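Chloramphenicol acetyltransferase (Bacteroides thetaiotaomicron, PDB 2I9D) probably transfers an acetyl group from acetyl-CoA to chloramphenicol, acting as a trimer of the chloramphenicol acetyltransferase family with active sites between neighbouring subunits. Local coordinates at the interface of chains A and B. Sequence-based numbering; all coordinates share one arbitrary frame. Chains: chain A/B, Chloramphenicol acetyltransferase.

All three contacts belong to one interface between chains A and B, in an assembly of three copies. Contact 1 lies apart, its C-alpha centre about 21 Å from contact 2 and 19 Å from contact 3. Contacts 2 and 3 are about 6 Å apart and share A:Tyr132, B:Glu17, B:Asn18 and a water. Chain B's helix 202-216 serves contact 1, while B:Asp201, just ahead of it, reaches contact 3. Contacts 1 and 2 are centred about 12 Å and 9 Å from B:His197, the predicted catalytic base, consistent with an active site that depends on trimer assembly.

Contact 1: the interface of chains A and B. Residues chain A 152, 155-157, 160; chain B 32-34, 202, 205-206, 209.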
loop_
_atom_site.group_PDB
_atom_site.type_symbol
_atom_site.label_atom_id
_atom_site.label_comp_id
_atom_site.label_asym_id
_atom_site.label_seq_id
_atom_site.Cartn_x
_atom_site.Cartn_y
_atom_site.Cartn_z
ATOM N N THR A 152 0.062 0.726 -15.529
ATOM C CA THR A 152 -0.496 -0.587 -15.734
ATOM C C THR A 152 -1.917 -0.381 -16.195
ATOM O O THR A 152 -2.854 -0.468 -15.378
ATOM C CB THR A 152 -0.387 -1.562 -14.481
ATOM O OG1 THR A 152 -1.210 -1.091 -13.421
ATOM C CG2 THR A 152 0.989 -1.587 -13.989
ATOM N N LEU A 155 -4.901 -2.815 -15.361
ATOM C CA LEU A 155 -5.111 -3.177 -13.973
ATOM C C LEU A 155 -5.651 -2.011 -13.145
ATOM O O LEU A 155 -5.033 -0.944 -13.088
ATOM C CB LEU A 155 -3.789 -3.660 -13.361
ATOM C CG LEU A 155 -3.782 -4.106 -11.885
ATOM C CD1 LEU A 155 -4.871 -5.149 -11.608
ATOM C CD2 LEU A 155 -2.399 -4.620 -11.454
ATOM N N TYR A 156 -6.809 -2.222 -12.512
ATOM C CA TYR A 156 -7.304 -1.298 -11.489
ATOM C C TYR A 156 -6.794 -1.847 -10.157
ATOM O O TYR A 156 -6.916 -3.054 -9.870
ATOM C CB TYR A 156 -8.849 -1.158 -11.499
ATOM C CG TYR A 156 -9.304 0.133 -10.811
ATOM C CD1 TYR A 156 -9.486 1.304 -11.545
ATOM C CD2 TYR A 156 -9.480 0.192 -9.419
ATOM C CE1 TYR A 156 -9.867 2.508 -10.917
ATOM C CE2 TYR A 156 -9.840 1.387 -8.769
ATOM C CZ TYR A 156 -10.044 2.539 -9.531
ATOM O OH TYR A 156 -10.417 3.719 -8.933
ATOM N N PHE A 157 -6.152 -0.990 -9.369
ATOM C CA PHE A 157 -5.620 -1.417 -8.057
ATOM C C PHE A 157 -6.089 -0.404 -7.011
ATOM O O PHE A 157 -6.364 0.754 -7.351
ATOM C CB PHE A 157 -4.089 -1.497 -8.087
ATOM C CG PHE A 157 -3.408 -0.237 -8.625
ATOM C CD1 PHE A 157 -3.222 0.885 -7.796
ATOM C CD2 PHE A 157 -2.928 -0.178 -9.955
ATOM C CE1 PHE A 157 -2.591 2.054 -8.280
ATOM C CE2 PHE A 157 -2.289 0.993 -10.447
ATOM C CZ PHE A 157 -2.119 2.108 -9.597
ATOM N N ILE A 160 -0.710 0.311 -4.318
ATOM C CA ILE A 160 0.639 -0.150 -4.654
ATOM C C ILE A 160 1.598 0.595 -3.721
ATOM O O ILE A 160 1.566 1.815 -3.643
ATOM C CB ILE A 160 1.039 0.067 -6.146
ATOM C CG1 ILE A 160 0.200 -0.817 -7.069
ATOM C CG2 ILE A 160 2.545 -0.262 -6.348
ATOM C CD1 ILE A 160 0.342 -0.589 -8.569
ATOM N N ILE B 32 0.519 -4.892 -3.291
ATOM C CA ILE B 32 -0.538 -4.482 -4.161
ATOM C C ILE B 32 -1.830 -5.068 -3.626
ATOM O O ILE B 32 -1.835 -6.179 -3.038
ATOM C CB ILE B 32 -0.271 -4.888 -5.665
ATOM C CG1 ILE B 32 -1.368 -4.312 -6.589
ATOM C CG2 ILE B 32 -0.077 -6.411 -5.811
ATOM C CD1 ILE B 32 -1.103 -4.497 -8.102
ATOM N N THR B 33 -2.901 -4.291 -3.782
ATOM C CA THR B 33 -4.245 -4.791 -3.563
ATOM C C THR B 33 -5.065 -4.437 -4.788
ATOM O O THR B 33 -4.939 -3.331 -5.326
ATOM C CB THR B 33 -4.926 -4.184 -2.306
ATOM O OG1 THR B 33 -4.128 -4.465 -1.169
ATOM C CG2 THR B 33 -6.319 -4.833 -2.049
ATOM N N SER B 34 -5.913 -5.373 -5.207
ATOM C CA SER B 34 -6.850 -5.131 -6.289
ATOM C C SER B 34 -8.088 -5.959 -6.011
ATOM O O SER B 34 -8.013 -6.956 -5.293
ATOM C CB SER B 34 -6.224 -5.569 -7.629
ATOM O OG SER B 34 -6.934 -5.050 -8.741
ATOM N N GLY B 202 4.579 -4.823 -12.779
ATOM C CA GLY B 202 3.149 -4.465 -12.988
ATOM C C GLY B 202 2.515 -5.296 -14.081
ATOM O O GLY B 202 1.416 -5.810 -13.919
ATOM N N LEU B 205 1.633 -8.593 -12.546
ATOM C CA LEU B 205 0.565 -8.391 -11.551
ATOM C C LEU B 205 -0.779 -8.256 -12.242
ATOM O O LEU B 205 -1.782 -8.811 -11.807
ATOM C CB LEU B 205 0.873 -7.154 -10.684
ATOM C CG LEU B 205 2.098 -7.303 -9.763
ATOM C CD1 LEU B 205 2.612 -5.947 -9.193
ATOM C CD2 LEU B 205 1.900 -8.342 -8.650
ATOM N N SER B 206 -0.789 -7.514 -13.340
ATOM C CA SER B 206 -1.988 -7.314 -14.125
ATOM C C SER B 206 -2.494 -8.681 -14.663
ATOM O O SER B 206 -3.683 -9.023 -14.540
ATOM C CB SER B 206 -1.702 -6.285 -15.214
ATOM O OG SER B 206 -2.853 -6.025 -15.970
ATOM N N TYR B 209 -3.968 -10.909 -11.708
ATOM C CA TYR B 209 -5.336 -10.545 -11.281
ATOM C C TYR B 209 -6.377 -10.877 -12.323
ATOM O O TYR B 209 -7.493 -11.265 -11.973
ATOM C CB TYR B 209 -5.445 -9.066 -10.856
ATOM C CG TYR B 209 -4.880 -8.813 -9.486
ATOM C CD1 TYR B 209 -3.599 -8.227 -9.329
ATOM C CD2 TYR B 209 -5.610 -9.151 -8.325
ATOM C CE1 TYR B 209 -3.054 -7.994 -8.056
ATOM C CE2 TYR B 209 -5.065 -8.916 -7.020
ATOM C CZ TYR B 209 -3.785 -8.338 -6.901
ATOM O OH TYR B 209 -3.244 -8.058 -5.650
#
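Here two subunits of the trimer meet in a mainly apolar interface, where a loop and the short strand 159-160 of chain A pack against strand 29-37 and helix 202-216 of chain B; an antiparallel bridge between A:Ile160 and B:Ile32 ties the chains at the backbone. The two isoleucine side chains run alongside each other, pointing the same way, with their CG1 atoms 3.9 Å apart. A:Leu155, its CG anti to the backbone N (chi1 -180°), wedges both methyls between the strand and the helix. CD2 meets CD1 of B:Ile32 tip to tip at 3.6 Å and also touches the backbone of B:Ser206. CD1 lies between B:Ser34 and CB of B:Tyr209, 4.0 Å from the latter. Nearer the backbone, CB of A:Leu155 lies 3.6 Å from OG of B:Ser206. Within chain B, CB of B:Ser34 sits over the centre of the B:Tyr209 ring, 3.5 Å above its plane, which probably helps to hold the ring in place. Chain A has a similar brace, A:Ile160 CD1 lying over the centre of the A:Phe157 ring. The approach of B:Ser34 OG to the A:Tyr156 carbonyl is too short in the model to be trusted. At the helix start, methyl CG2 of A:Thr152 touches CA of B:Gly202 at 3.7 Å.

Contact 2: the interface of chains A and B. Residues chain A 132, 135-136; chain B 17-18, 21-22.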
loop_
_atom_site.group_PDB
_atom_site.type_symbol
_atom_site.label_atom_id
_atom_site.label_comp_id
_atom_site.label_asym_id
_atom_site.label_seq_id
_atom_site.Cartn_x
_atom_site.Cartn_y
_atom_site.Cartn_z
ATOM N N TYR A 132 16.680 -0.796 -16.950
ATOM C CA TYR A 132 17.093 0.164 -15.911
ATOM C C TYR A 132 18.269 1.109 -16.231
ATOM O O TYR A 132 18.710 1.873 -15.371
ATOM C CB TYR A 132 17.316 -0.568 -14.594
ATOM C CG TYR A 132 15.983 -1.032 -14.026
ATOM C CD1 TYR A 132 15.095 -0.105 -13.449
ATOM C CD2 TYR A 132 15.608 -2.373 -14.095
ATOM C CE1 TYR A 132 13.860 -0.509 -12.936
ATOM C CE2 TYR A 132 14.371 -2.790 -13.610
ATOM C CZ TYR A 132 13.508 -1.854 -13.020
ATOM O OH TYR A 132 12.296 -2.252 -12.549
ATOM N N GLU A 135 17.538 4.863 -15.368
ATOM C CA GLU A 135 17.638 5.155 -13.933
ATOM C C GLU A 135 19.088 5.138 -13.431
ATOM O O GLU A 135 19.464 5.958 -12.601
ATOM C CB GLU A 135 16.783 4.177 -13.104
ATOM C CG GLU A 135 15.287 4.222 -13.425
ATOM C CD GLU A 135 14.442 3.738 -12.258
ATOM O OE1 GLU A 135 14.538 4.350 -11.156
ATOM O OE2 GLU A 135 13.691 2.748 -12.443
ATOM N N ASN A 136 19.895 4.190 -13.902
ATOM C CA ASN A 136 21.255 4.101 -13.390
ATOM C C ASN A 136 22.133 5.234 -13.919
ATOM O O ASN A 136 23.072 5.674 -13.256
ATOM C CB ASN A 136 21.866 2.704 -13.597
ATOM C CG ASN A 136 21.372 1.688 -12.555
ATOM O OD1 ASN A 136 20.615 2.028 -11.651
ATOM N ND2 ASN A 136 21.788 0.453 -12.686
ATOM N N GLU B 17 19.049 -7.782 -15.447
ATOM C CA GLU B 17 19.094 -6.390 -15.053
ATOM C C GLU B 17 17.943 -5.933 -14.137
ATOM O O GLU B 17 18.163 -5.100 -13.249
ATOM C CB GLU B 17 19.404 -5.461 -16.242
ATOM C CG GLU B 17 18.624 -5.662 -17.486
ATOM C CD GLU B 17 19.195 -6.724 -18.428
ATOM O OE1 GLU B 17 18.637 -7.861 -18.441
ATOM O OE2 GLU B 17 20.178 -6.410 -19.136
ATOM N N ASN B 18 16.751 -6.504 -14.316
ATOM C CA ASN B 18 15.613 -6.306 -13.405
ATOM C C ASN B 18 15.953 -6.750 -11.977
ATOM O O ASN B 18 15.832 -5.968 -11.044
ATOM C CB ASN B 18 14.369 -7.093 -13.854
ATOM C CG ASN B 18 14.052 -6.912 -15.320
ATOM O OD1 ASN B 18 13.187 -6.109 -15.693
ATOM N ND2 ASN B 18 14.744 -7.655 -16.165
ATOM N N PHE B 21 18.939 -4.818 -10.317
ATOM C CA PHE B 21 18.498 -3.498 -9.872
ATOM C C PHE B 21 17.938 -3.503 -8.435
ATOM O O PHE B 21 18.323 -2.694 -7.611
ATOM C CB PHE B 21 17.441 -2.931 -10.839
ATOM C CG PHE B 21 17.043 -1.483 -10.536
ATOM C CD1 PHE B 21 17.836 -0.419 -10.981
ATOM C CD2 PHE B 21 15.901 -1.195 -9.801
ATOM C CE1 PHE B 21 17.486 0.904 -10.716
ATOM C CE2 PHE B 21 15.523 0.139 -9.534
ATOM C CZ PHE B 21 16.314 1.199 -10.004
ATOM N N PHE B 22 17.050 -4.441 -8.143
ATOM C CA PHE B 22 16.397 -4.511 -6.839
ATOM C C PHE B 22 17.142 -5.248 -5.722
ATOM O O PHE B 22 16.910 -4.985 -4.546
ATOM C CB PHE B 22 15.002 -5.068 -7.015
ATOM C CG PHE B 22 14.102 -4.165 -7.822
ATOM C CD1 PHE B 22 13.543 -3.018 -7.247
ATOM C CD2 PHE B 22 13.856 -4.435 -9.170
ATOM C CE1 PHE B 22 12.733 -2.184 -7.984
ATOM C CE2 PHE B 22 13.050 -3.614 -9.907
ATOM C CZ PHE B 22 12.488 -2.478 -9.308
HETATM O O HOH W 1 11.764 -4.971 -13.199
#
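A:Tyr132 lays its ring on B:Phe21, stacked almost parallel with the planes 10° apart and the centroids 4.0 Å from each other. Starting at the root, CB of the tyrosine lies 3.7 Å from CD1 of B:Phe21, and CG meets that same carbon. Along the side turned to A:Glu135, CD1 and CE1 run over the phenylalanine ring, CE1 finding CD2 and CE2. On the other side, CD2 faces CB of B:Phe21 and the carbonyl O of B:Glu17, while CE2 is 3.7 Å from CA of B:Asn18. At CZ, the CE2–CZ edge of B:Phe22 stands perpendicular over the tip of the face that B:Phe21 covers. The hydroxyl OH of A:Tyr132 is 2.8 Å from a water in the tyrosine plane, which passes the link to the B:Asn18 amide oxygen OD1. With CG anti to the backbone N (chi1 -173°), B:Phe21 swings its ring out from helix 16-22 over the tyrosine face; its rim slides past A:Asn136 in the opposite direction, CE1 3.5 Å from OD1. The carboxylate of A:Glu135 crosses near CZ. In the fold, helix 16-22 of chain B docks onto the loop and first turn of chain A's helix 133-141, the contact's centre lying about 9 Å from B:His197.

Contact 3: the interface of chains A and B. Residues chain A 100, 130-132; chain B 17-18, 201.
Helix 16-22 of chain B meets the loop just before helix 133-141 of chain A, while the loop ahead of chain B's helix 202-216 comes up to the start of strand 100-105 of chain A. B:Glu17 and A:Pro131 cross at about a right angle, the glutamate CG 3.3 Å from CD of the proline ring. With CG between the backbone N and the carbonyl carbon (chi1 48°) and a bend at chi2, the glutamate brings its methylene to the contact. The same CG is 3.4 Å from A:Asp130 OD1. The two carboxylates are not in contact, A:Asp130 OD1 lying 4.4 Å from B:Glu17 OE2; their like charges would probably oppose closer approach. Within its own chain, A:Asp130 OD1 accepts a hydrogen bond from the backbone N of A:Tyr132 at 3.1 Å, the donor coming from above the carboxylate plane, which probably steadies the turn that presents the tyrosine. B:Asn18 crosses A:Pro131 at about a right angle, OD1 3.7 Å from the proline CG, and meets A:Phe100 tip to tip at CZ. The phenylalanine ring is met at its edge by B:Asp201, the conserved aspartate of the family's HHxxxDG motif, with OD2 in the ring plane 3.7 Å from CE2 and the carboxylate turned 78° to the ring. The water that joins A:Tyr132 to B:Asn18 also reaches this carboxylate, 2.6 Å from B:Asp201 OD1.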
loop_
_atom_site.group_PDB
_atom_site.type_symbol
_atom_site.label_atom_id
_atom_site.label_comp_id
_atom_site.label_asym_id
_atom_site.label_seq_id
_atom_site.Cartn_x
_atom_site.Cartn_y
_atom_site.Cartn_z
ATOM N N PHE A 100 10.036 -3.679 -20.964
ATOM C CA PHE A 100 9.895 -2.243 -21.073
ATOM C C PHE A 100 11.286 -1.656 -21.168
ATOM O O PHE A 100 12.271 -2.304 -20.823
ATOM C CB PHE A 100 9.179 -1.690 -19.831
ATOM C CG PHE A 100 9.874 -2.024 -18.546
ATOM C CD1 PHE A 100 10.887 -1.206 -18.053
ATOM C CD2 PHE A 100 9.529 -3.169 -17.831
ATOM C CE1 PHE A 100 11.521 -1.507 -16.859
ATOM C CE2 PHE A 100 10.186 -3.485 -16.643
ATOM C CZ PHE A 100 11.179 -2.654 -16.158
ATOM N N ASP A 130 18.327 -2.158 -22.024
ATOM C CA ASP A 130 18.480 -2.398 -20.617
ATOM C C ASP A 130 17.317 -1.677 -19.914
ATOM O O ASP A 130 17.233 -0.448 -19.982
ATOM C CB ASP A 130 19.824 -1.815 -20.204
ATOM C CG ASP A 130 20.129 -1.985 -18.737
ATOM O OD1 ASP A 130 19.211 -2.319 -17.941
ATOM O OD2 ASP A 130 21.308 -1.756 -18.384
ATOM N N PRO A 131 16.392 -2.446 -19.269
ATOM C CA PRO A 131 15.206 -1.799 -18.653
ATOM C C PRO A 131 15.518 -0.698 -17.627
ATOM O O PRO A 131 14.681 0.207 -17.458
ATOM C CB PRO A 131 14.440 -2.968 -17.969
ATOM C CG PRO A 131 15.318 -4.186 -18.097
ATOM C CD PRO A 131 16.370 -3.922 -19.134
ATOM N N TYR A 132 16.680 -0.796 -16.950
ATOM C CA TYR A 132 17.093 0.164 -15.911
ATOM C C TYR A 132 18.269 1.109 -16.231
ATOM O O TYR A 132 18.710 1.873 -15.371
ATOM C CB TYR A 132 17.316 -0.568 -14.594
ATOM C CG TYR A 132 15.983 -1.032 -14.026
ATOM C CD1 TYR A 132 15.095 -0.105 -13.449
ATOM C CD2 TYR A 132 15.608 -2.373 -14.095
ATOM C CE1 TYR A 132 13.860 -0.509 -12.936
ATOM C CE2 TYR A 132 14.371 -2.790 -13.610
ATOM C CZ TYR A 132 13.508 -1.854 -13.020
ATOM O OH TYR A 132 12.296 -2.252 -12.549
ATOM N N GLU B 17 19.049 -7.782 -15.447
ATOM C CA GLU B 17 19.094 -6.390 -15.053
ATOM C C GLU B 17 17.943 -5.933 -14.137
ATOM O O GLU B 17 18.163 -5.100 -13.249
ATOM C CB GLU B 17 19.404 -5.461 -16.242
ATOM C CG GLU B 17 18.624 -5.662 -17.486
ATOM C CD GLU B 17 19.195 -6.724 -18.428
ATOM O OE1 GLU B 17 18.637 -7.861 -18.441
ATOM O OE2 GLU B 17 20.178 -6.410 -19.136
ATOM N N ASN B 18 16.751 -6.504 -14.316
ATOM C CA ASN B 18 15.613 -6.306 -13.405
ATOM C C ASN B 18 15.953 -6.750 -11.977
ATOM O O ASN B 18 15.832 -5.968 -11.044
ATOM C CB ASN B 18 14.369 -7.093 -13.854
ATOM C CG ASN B 18 14.052 -6.912 -15.320
ATOM O OD1 ASN B 18 13.187 -6.109 -15.693
ATOM N ND2 ASN B 18 14.744 -7.655 -16.165
ATOM N N ASP B 201 6.853 -7.643 -12.254
ATOM C CA ASP B 201 6.507 -6.258 -12.603
ATOM C C ASP B 201 5.004 -6.073 -12.617
ATOM O O ASP B 201 4.253 -7.038 -12.487
ATOM C CB ASP B 201 7.089 -5.878 -13.965
ATOM C CG ASP B 201 8.591 -6.076 -14.017
ATOM O OD1 ASP B 201 9.246 -5.760 -12.999
ATOM O OD2 ASP B 201 9.109 -6.587 -15.045
HETATM O O HOH W 2 11.764 -4.971 -13.199
#